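Local atomic coordinates of transcriptional regulator, GntR family (Thermotoga maritima, PDB entry 3SXM), a protein that probably acts as a DNA-binding transcription factor of the GntR family, the chain here being its metal-binding FCD domain in the metal-free state. Residues 7-18 with 78-89. The protein carries 3 engineered substitutions. Sequence-based numbering, arbitrary orientation.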
ATOM      1  N   PHE A   7       1.029  -0.651  17.935  1.00 15.32           N
ATOM      2  CA  PHE A   7       1.049   0.670  17.292  1.00 14.69           C
ATOM      3  C   PHE A   7       2.282   0.807  16.414  1.00 15.14           C
ATOM      4  O   PHE A   7       2.229   1.282  15.289  1.00 15.71           O
ATOM      5  CB  PHE A   7       0.980   1.746  18.369  1.00 21.04           C
ATOM      6  CG  PHE A   7       1.073   3.132  17.861  1.00 17.74           C
ATOM      7  CD1 PHE A   7      -0.058   3.815  17.495  1.00 17.36           C
ATOM      8  CD2 PHE A   7       2.265   3.808  17.874  1.00 19.12           C
ATOM      9  CE1 PHE A   7      -0.012   5.116  17.082  1.00 17.39           C
ATOM     10  CE2 PHE A   7       2.325   5.145  17.428  1.00 21.57           C
ATOM     11  CZ  PHE A   7       1.157   5.797  17.027  1.00 18.59           C
ATOM     12  N   ILE A   8       3.417   0.354  16.914  1.00 14.00           N
ATOM     13  CA  ILE A   8       4.682   0.466  16.227  1.00 14.20           C
ATOM     14  C   ILE A   8       4.704  -0.437  15.021  1.00 14.78           C
ATOM     15  O   ILE A   8       5.021  -0.003  13.923  1.00 13.20           O
ATOM     16  CB  ILE A   8       5.836   0.138  17.226  1.00 15.58           C
ATOM     17  CG1 ILE A   8       5.955   1.247  18.255  1.00 18.72           C
ATOM     18  CG2 ILE A   8       7.182  -0.055  16.449  1.00 17.97           C
ATOM     19  CD1 ILE A   8       6.650   0.803  19.564  1.00 20.49           C
ATOM     20  N   ARG A   9       4.309  -1.688  15.183  1.00 14.09           N
ATOM     21  CA  ARG A   9       4.312  -2.670  14.108  1.00 14.12           C
ATOM     22  C   ARG A   9       3.355  -2.252  13.002  1.00 15.63           C
ATOM     23  O   ARG A   9       3.665  -2.414  11.794  1.00 15.84           O
ATOM     24  CB  ARG A   9       3.967  -4.049  14.639  1.00 15.67           C
ATOM     25  CG  ARG A   9       5.065  -4.671  15.541  1.00 18.96           C
ATOM     26  CD  ARG A   9       4.841  -6.183  15.635  1.00 24.18           C
ATOM     27  NE  ARG A   9       5.736  -6.849  16.581  1.00 26.23           N
ATOM     28  CZ  ARG A   9       7.003  -7.176  16.359  1.00 41.66           C
ATOM     29  NH1 ARG A   9       7.599  -6.873  15.217  1.00 33.27           N
ATOM     30  NH2 ARG A   9       7.680  -7.794  17.321  1.00 36.95           N
ATOM     31  N   GLU A  10       2.227  -1.686  13.389  1.00 12.88           N
ATOM     32  CA  GLU A  10       1.233  -1.253  12.398  1.00 12.72           C
ATOM     33  C   GLU A  10       1.819  -0.153  11.562  1.00 12.64           C
ATOM     34  O   GLU A  10       1.554  -0.066  10.353  1.00 13.22           O
ATOM     35  CB  GLU A  10      -0.079  -0.766  13.007  1.00 13.32           C
ATOM     36  CG  GLU A  10      -0.984  -1.841  13.527  1.00 15.25           C
ATOM     37  CD  GLU A  10      -2.250  -1.289  14.157  1.00 17.57           C
ATOM     38  OE1 GLU A  10      -2.314  -0.055  14.355  1.00 24.38           O
ATOM     39  OE2 GLU A  10      -3.132  -2.087  14.496  1.00 20.48           O
ATOM     40  N   THR A  11       2.559   0.737  12.180  1.00 12.71           N
ATOM     41  CA  THR A  11       3.169   1.880  11.494  1.00 10.52           C
ATOM     42  C   THR A  11       4.190   1.400  10.467  1.00 14.13           C
ATOM     43  O   THR A  11       4.166   1.819   9.309  1.00 12.95           O
ATOM     44  CB  THR A  11       3.845   2.834  12.550  1.00 10.78           C
ATOM     45  OG1 THR A  11       2.903   3.257  13.523  1.00 13.21           O
ATOM     46  CG2 THR A  11       4.347   4.054  11.853  1.00 13.66           C
ATOM     47  N   ILE A  12       5.095   0.541  10.873  1.00 12.00           N
ATOM     48  CA  ILE A  12       6.111   0.021   9.992  1.00 13.34           C
ATOM     49  C   ILE A  12       5.474  -0.768   8.842  1.00 15.96           C
ATOM     50  O   ILE A  12       5.881  -0.619   7.694  1.00 13.32           O
ATOM     51  CB  ILE A  12       7.092  -0.821  10.763  1.00 14.23           C
ATOM     52  CG1 ILE A  12       7.870   0.046  11.788  1.00 17.78           C
ATOM     53  CG2 ILE A  12       8.017  -1.547   9.799  1.00 16.84           C
ATOM     54  CD1 ILE A  12       8.804   1.068  11.186  1.00 23.03           C
ATOM     55  N   GLU A  13       4.466  -1.598   9.127  1.00 12.69           N
ATOM     56  CA  GLU A  13       3.834  -2.404   8.073  1.00 11.71           C
ATOM     57  C   GLU A  13       3.181  -1.452   7.064  1.00 12.42           C
ATOM     58  O   GLU A  13       3.247  -1.722   5.857  1.00 11.88           O
ATOM     59  CB  GLU A  13       2.807  -3.349   8.637  1.00 13.05           C
ATOM     60  CG  GLU A  13       2.079  -4.150   7.558  1.00 15.95           C
ATOM     61  CD  GLU A  13       1.154  -5.223   8.097  1.00 15.94           C
ATOM     62  OE1 GLU A  13       0.404  -4.964   9.079  1.00 19.95           O
ATOM     63  OE2 GLU A  13       1.193  -6.364   7.576  1.00 17.91           O
ATOM     64  N   THR A  14       2.527  -0.389   7.545  1.00 11.15           N
ATOM     65  CA  THR A  14       1.934   0.601   6.635  1.00 10.20           C
ATOM     66  C   THR A  14       2.986   1.258   5.778  1.00 11.24           C
ATOM     67  O   THR A  14       2.792   1.465   4.558  1.00 12.01           O
ATOM     68  CB  THR A  14       1.092   1.634   7.417  1.00 11.90           C
ATOM     69  OG1 THR A  14       0.087   0.931   8.140  1.00 12.78           O
ATOM     70  CG2 THR A  14       0.456   2.639   6.504  1.00 12.58           C
ATOM     71  N   ARG A  15       4.142   1.585   6.325  1.00 11.92           N
ATOM     72  CA  ARG A  15       5.234   2.130   5.543  1.00 12.08           C
ATOM     73  C   ARG A  15       5.732   1.159   4.500  1.00 12.27           C
ATOM     74  O   ARG A  15       6.022   1.570   3.362  1.00 13.44           O
ATOM     75  CB  ARG A  15       6.406   2.540   6.466  1.00 13.15           C
ATOM     76  CG  ARG A  15       6.106   3.716   7.346  1.00 13.59           C
ATOM     77  CD  ARG A  15       7.339   4.154   8.159  1.00 14.28           C
ATOM     78  NE  ARG A  15       8.347   4.706   7.309  1.00 13.28           N
ATOM     79  CZ  ARG A  15       9.580   5.036   7.679  1.00 15.43           C
ATOM     80  NH1 ARG A  15       9.915   5.032   8.965  1.00 16.52           N
ATOM     81  NH2 ARG A  15      10.436   5.444   6.761  1.00 15.83           N
ATOM     82  N   ILE A  16       5.860  -0.125   4.851  1.00 11.93           N
ATOM     83  CA  ILE A  16       6.331  -1.159   3.882  1.00 12.24           C
ATOM     84  C   ILE A  16       5.329  -1.168   2.730  1.00 12.28           C
ATOM     85  O   ILE A  16       5.716  -1.074   1.545  1.00 14.13           O
ATOM     86  CB  ILE A  16       6.488  -2.515   4.523  1.00 15.04           C
ATOM     87  CG1 ILE A  16       7.688  -2.525   5.520  1.00 16.51           C
ATOM     88  CG2 ILE A  16       6.701  -3.570   3.463  1.00 16.49           C
ATOM     89  CD1 ILE A  16       7.758  -3.731   6.367  1.00 16.85           C
ATOM     90  N   MET A  17       4.037  -1.275   3.058  1.00 10.66           N
ATOM     91  CA  MET A  17       2.968  -1.262   2.032  1.00 10.93           C
ATOM     92  C   MET A  17       3.144  -0.108   1.048  1.00 13.74           C
ATOM     93  O   MET A  17       3.110  -0.337  -0.190  1.00 14.89           O
ATOM     94  CB  MET A  17       1.588  -1.260   2.703  1.00 14.29           C
ATOM     95  CG  MET A  17       0.412  -1.154   1.712  1.00 15.34           C
ATOM     96  SD  MET A  17      -1.154  -1.056   2.543  1.00 15.06           S
ATOM     97  CE  MET A  17      -1.045   0.575   3.251  1.00 12.55           C
ATOM     98  N   MET A  18       3.217   1.112   1.550  1.00 11.18           N
ATOM     99  CA  MET A  18       3.182   2.289   0.693  1.00 10.41           C
ATOM    100  C   MET A  18       4.539   2.513   0.020  1.00 13.24           C
ATOM    101  O   MET A  18       4.621   2.769  -1.182  1.00 12.27           O
ATOM    102  CB  MET A  18       2.768   3.523   1.481  1.00 11.63           C
ATOM    103  CG  MET A  18       1.377   3.411   2.103  1.00 11.04           C
ATOM    104  SD  MET A  18       0.855   4.843   3.027  1.00 14.19           S
ATOM    105  CE  MET A  18       0.545   5.931   1.749  1.00 14.82           C
ATOM    106  N   LEU A  78      -2.176  10.476   1.775  1.00 12.73           N
ATOM    107  CA  LEU A  78      -2.317   9.487   2.854  1.00 12.10           C
ATOM    108  C   LEU A  78      -1.011   9.389   3.607  1.00 12.02           C
ATOM    109  O   LEU A  78      -1.007   9.287   4.845  1.00 12.24           O
ATOM    110  CB  LEU A  78      -2.722   8.111   2.280  1.00 12.43           C
ATOM    111  CG  LEU A  78      -4.126   8.070   1.672  1.00 12.16           C
ATOM    112  CD1 LEU A  78      -4.298   6.739   1.023  1.00 16.91           C
ATOM    113  CD2 LEU A  78      -5.188   8.258   2.721  1.00 17.40           C
ATOM    114  N   TYR A  79       0.100   9.483   2.899  1.00 12.36           N
ATOM    115  CA  TYR A  79       1.422   9.386   3.572  1.00 10.08           C
ATOM    116  C   TYR A  79       1.609  10.634   4.430  1.00 12.24           C
ATOM    117  O   TYR A  79       2.118  10.557   5.590  1.00 13.52           O
ATOM    118  CB  TYR A  79       2.545   9.254   2.569  1.00 10.91           C
ATOM    119  CG  TYR A  79       3.857   8.779   3.151  1.00 12.15           C
ATOM    120  CD1 TYR A  79       4.070   7.451   3.419  1.00 10.18           C
ATOM    121  CD2 TYR A  79       4.863   9.678   3.373  1.00 11.23           C
ATOM    122  CE1 TYR A  79       5.316   6.997   3.913  1.00 11.35           C
ATOM    123  CE2 TYR A  79       6.101   9.238   3.897  1.00 12.81           C
ATOM    124  CZ  TYR A  79       6.285   7.934   4.156  1.00 12.27           C
ATOM    125  OH  TYR A  79       7.513   7.536   4.666  1.00 13.18           O
ATOM    126  N   GLU A  80       1.201  11.800   3.924  1.00 12.21           N
ATOM    127  CA  GLU A  80       1.273  13.026   4.709  1.00 13.47           C
ATOM    128  C   GLU A  80       0.430  12.905   5.966  1.00 16.35           C
ATOM    129  O   GLU A  80       0.817  13.365   7.074  1.00 16.31           O
ATOM    130  CB  GLU A  80       0.771  14.156   3.850  1.00 16.83           C
ATOM    131  CG  GLU A  80       1.787  14.702   2.934  1.00 31.22           C
ATOM    132  CD  GLU A  80       2.537  15.862   3.550  1.00 66.89           C
ATOM    133  OE1 GLU A  80       3.094  15.675   4.644  1.00 30.32           O
ATOM    134  OE2 GLU A  80       2.547  16.964   2.957  1.00 81.89           O
ATOM    135  N   LYS A  81      -0.759  12.307   5.830  1.00 14.03           N
ATOM    136  CA  LYS A  81      -1.637  12.145   6.979  1.00 12.40           C
ATOM    137  C   LYS A  81      -1.029  11.322   8.103  1.00 14.44           C
ATOM    138  O   LYS A  81      -1.268  11.658   9.290  1.00 16.22           O
ATOM    139  CB  LYS A  81      -2.965  11.492   6.544  1.00 17.05           C
ATOM    140  CG  LYS A  81      -3.961  11.254   7.672  1.00 24.13           C
ATOM    141  CD  LYS A  81      -4.648  12.537   8.113  1.00 46.45           C
ATOM    142  CE  LYS A  81      -5.709  12.268   9.190  1.00 59.09           C
ATOM    143  NZ  LYS A  81      -7.022  11.900   8.582  1.00 50.47           N
ATOM    144  N   ILE A  82      -0.267  10.304   7.731  1.00 14.78           N
ATOM    145  CA  ILE A  82       0.349   9.414   8.697  1.00 13.32           C
ATOM    146  C   ILE A  82       1.742   9.863   9.107  1.00 14.16           C
ATOM    147  O   ILE A  82       2.356   9.214   9.927  1.00 12.59           O
ATOM    148  CB  ILE A  82       0.349   7.962   8.302  1.00 13.42           C
ATOM    149  CG1 ILE A  82       1.225   7.699   7.079  1.00 13.81           C
ATOM    150  CG2 ILE A  82      -1.102   7.485   8.131  1.00 15.40           C
ATOM    151  CD1 ILE A  82       1.423   6.199   6.742  1.00 15.54           C
ATOM    152  N   TRP A  83       2.259  10.940   8.539  1.00 14.42           N
ATOM    153  CA  TRP A  83       3.635  11.334   8.784  1.00 12.89           C
ATOM    154  C   TRP A  83       3.919  11.608  10.247  1.00 15.19           C
ATOM    155  O   TRP A  83       4.967  11.136  10.704  1.00 14.02           O
ATOM    156  CB  TRP A  83       4.105  12.544   7.901  1.00 14.45           C
ATOM    157  CG  TRP A  83       5.490  12.868   8.288  1.00 16.82           C
ATOM    158  CD1 TRP A  83       5.863  13.875   9.092  1.00 18.96           C
ATOM    159  CD2 TRP A  83       6.658  12.094   8.013  1.00 14.44           C
ATOM    160  NE1 TRP A  83       7.206  13.812   9.341  1.00 18.62           N
ATOM    161  CE2 TRP A  83       7.717  12.709   8.710  1.00 17.81           C
ATOM    162  CE3 TRP A  83       6.902  10.920   7.281  1.00 17.62           C
ATOM    163  CZ2 TRP A  83       9.033  12.210   8.659  1.00 17.52           C
ATOM    164  CZ3 TRP A  83       8.203  10.439   7.210  1.00 20.99           C
ATOM    165  CH2 TRP A  83       9.249  11.079   7.924  1.00 18.99           C
ATOM    166  N   ASP A  84       3.051  12.282  10.955  1.00 13.91           N
ATOM    167  CA  ASP A  84       3.328  12.570  12.379  1.00 14.21           C
ATOM    168  C   ASP A  84       3.449  11.283  13.140  1.00 15.06           C
ATOM    169  O   ASP A  84       4.283  11.180  14.065  1.00 16.15           O
ATOM    170  CB  ASP A  84       2.295  13.493  12.969  1.00 15.38           C
ATOM    171  CG  ASP A  84       2.515  14.938  12.593  1.00 22.73           C
ATOM    172  OD1 ASP A  84       3.607  15.267  12.079  1.00 24.58           O
ATOM    173  OD2 ASP A  84       1.570  15.746  12.783  1.00 29.68           O
ATOM    174  N   ARG A  85       2.655  10.286  12.812  1.00 12.86           N
ATOM    175  CA  ARG A  85       2.758   8.969  13.451  1.00 12.42           C
ATOM    176  C   ARG A  85       4.074   8.263  13.090  1.00 14.19           C
ATOM    177  O   ARG A  85       4.786   7.712  13.951  1.00 13.65           O
ATOM    178  CB  ARG A  85       1.523   8.120  13.054  1.00 15.35           C
ATOM    179  CG  ARG A  85       1.614   6.693  13.500  1.00 16.95           C
ATOM    180  CD  ARG A  85       0.262   6.039  13.504  1.00 15.10           C
ATOM    181  NE  ARG A  85       0.392   4.624  13.759  1.00 14.18           N
ATOM    182  CZ  ARG A  85      -0.621   3.809  14.024  1.00 16.03           C
ATOM    183  NH1 ARG A  85      -1.893   4.280  14.035  1.00 15.38           N
ATOM    184  NH2 ARG A  85      -0.388   2.518  14.287  1.00 16.31           N
ATOM    185  N   ILE A  86       4.446   8.286  11.817  1.00 11.62           N
ATOM    186  CA  ILE A  86       5.725   7.779  11.355  1.00 11.09           C
ATOM    187  C   ILE A  86       6.865   8.445  12.151  1.00 11.77           C
ATOM    188  O   ILE A  86       7.805   7.760  12.599  1.00 13.76           O
ATOM    189  CB  ILE A  86       5.920   8.003   9.834  1.00 11.76           C
ATOM    190  CG1 ILE A  86       4.943   7.123   9.049  1.00 12.41           C
ATOM    191  CG2 ILE A  86       7.367   7.786   9.446  1.00 12.12           C
ATOM    192  CD1 ILE A  86       4.978   7.310   7.556  1.00 11.79           C
ATOM    193  N   ASP A  87       6.772   9.769  12.321  1.00 13.81           N
ATOM    194  CA  ASP A  87       7.819  10.573  12.933  1.00 14.27           C
ATOM    195  C   ASP A  87       7.884  10.235  14.417  1.00 15.36           C
ATOM    196  O   ASP A  87       8.972  10.191  14.984  1.00 15.72           O
ATOM    197  CB  ASP A  87       7.526  12.056  12.720  1.00 15.84           C
ATOM    198  CG  ASP A  87       8.742  12.959  12.774  1.00 18.81           C
ATOM    199  OD1 ASP A  87       9.880  12.481  12.821  1.00 19.35           O
ATOM    200  OD2 ASP A  87       8.516  14.184  12.701  1.00 20.05           O
ATOM    201  N   LEU A  88       6.741  10.039  15.081  1.00 13.79           N
ATOM    202  CA  LEU A  88       6.727   9.631  16.500  1.00 13.26           C
ATOM    203  C   LEU A  88       7.513   8.339  16.621  1.00 14.87           C
ATOM    204  O   LEU A  88       8.420   8.202  17.493  1.00 15.89           O
ATOM    205  CB  LEU A  88       5.283   9.468  16.977  1.00 13.67           C
ATOM    206  CG  LEU A  88       4.995   9.011  18.378  1.00 14.82           C
ATOM    207  CD1 LEU A  88       3.569   9.156  18.702  1.00 18.18           C
ATOM    208  CD2 LEU A  88       5.434   7.625  18.778  1.00 23.64           C
ATOM    209  N   VAL A  89       7.174   7.352  15.774  1.00 13.24           N
ATOM    210  CA  VAL A  89       7.840   6.062  15.834  1.00 13.64           C
ATOM    211  C   VAL A  89       9.336   6.185  15.582  1.00 14.07           C
ATOM    212  O   VAL A  89      10.169   5.551  16.298  1.00 14.36           O
ATOM    213  CB  VAL A  89       7.139   4.985  14.923  1.00 13.12           C
ATOM    214  CG1 VAL A  89       7.980   3.754  14.846  1.00 15.39           C
ATOM    215  CG2 VAL A  89       5.786   4.732  15.473  1.00 14.28           C
TER
HETATM  216  O   HOH W   1      -3.906   2.301  14.572  0.92 19.67           O
HETATM  217  O   HOH W   2       8.361   5.022  11.490  1.00 15.42           O
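Arg85 lays its guanidinium flat on the ring of Phe7, planes 15° apart and CZ 3.4 Å from Phe7 CE1, while its edge bonds to Thr11 and Glu10 of the same helix. NE gives a nearly straight bond (170°) to Thr11 OG1, 2.9 Å away and close to the guanidinium plane. NH2 donates both to a lone pair of Phe7 O at 3.1 Å and to the anti lone pair of Glu10 OE1 at 3.2 Å, the latter a salt bridge that a water bridges again through NH1. Arginine suits the place because it offers a flat face to match that of the phenylalanine ring and several N-H groups at the rim; with CG anti to the backbone N (chi1 172°) and the chain extended as far as NE, it reaches across to helix 7-18. Beside it, Val89 CG2 packs on Phe7 and Thr11. This joins helices 5-25 and 73-90 of the all-helical FCD domain. Farther along, Arg15 lays its guanidinium face against Ile86 CG2, Ile82 CD1 meets Thr14 CG2 at 3.7 Å, and Met18, flexible and apolar, puts SD at the edge of the Tyr79 ring. Threonine serves doubly at Thr11: OG1, accepting from Arg85, donates to Phe7 O (2.7 Å), while CG2 packs on Ile86. Lys6 pairs with Glu10 OE2. Glu19 OE2 takes a salt bridge from Arg15 NE and a hydrogen bond from Tyr79 OH; both side chains touch His63, a zinc ligand when metal is bound.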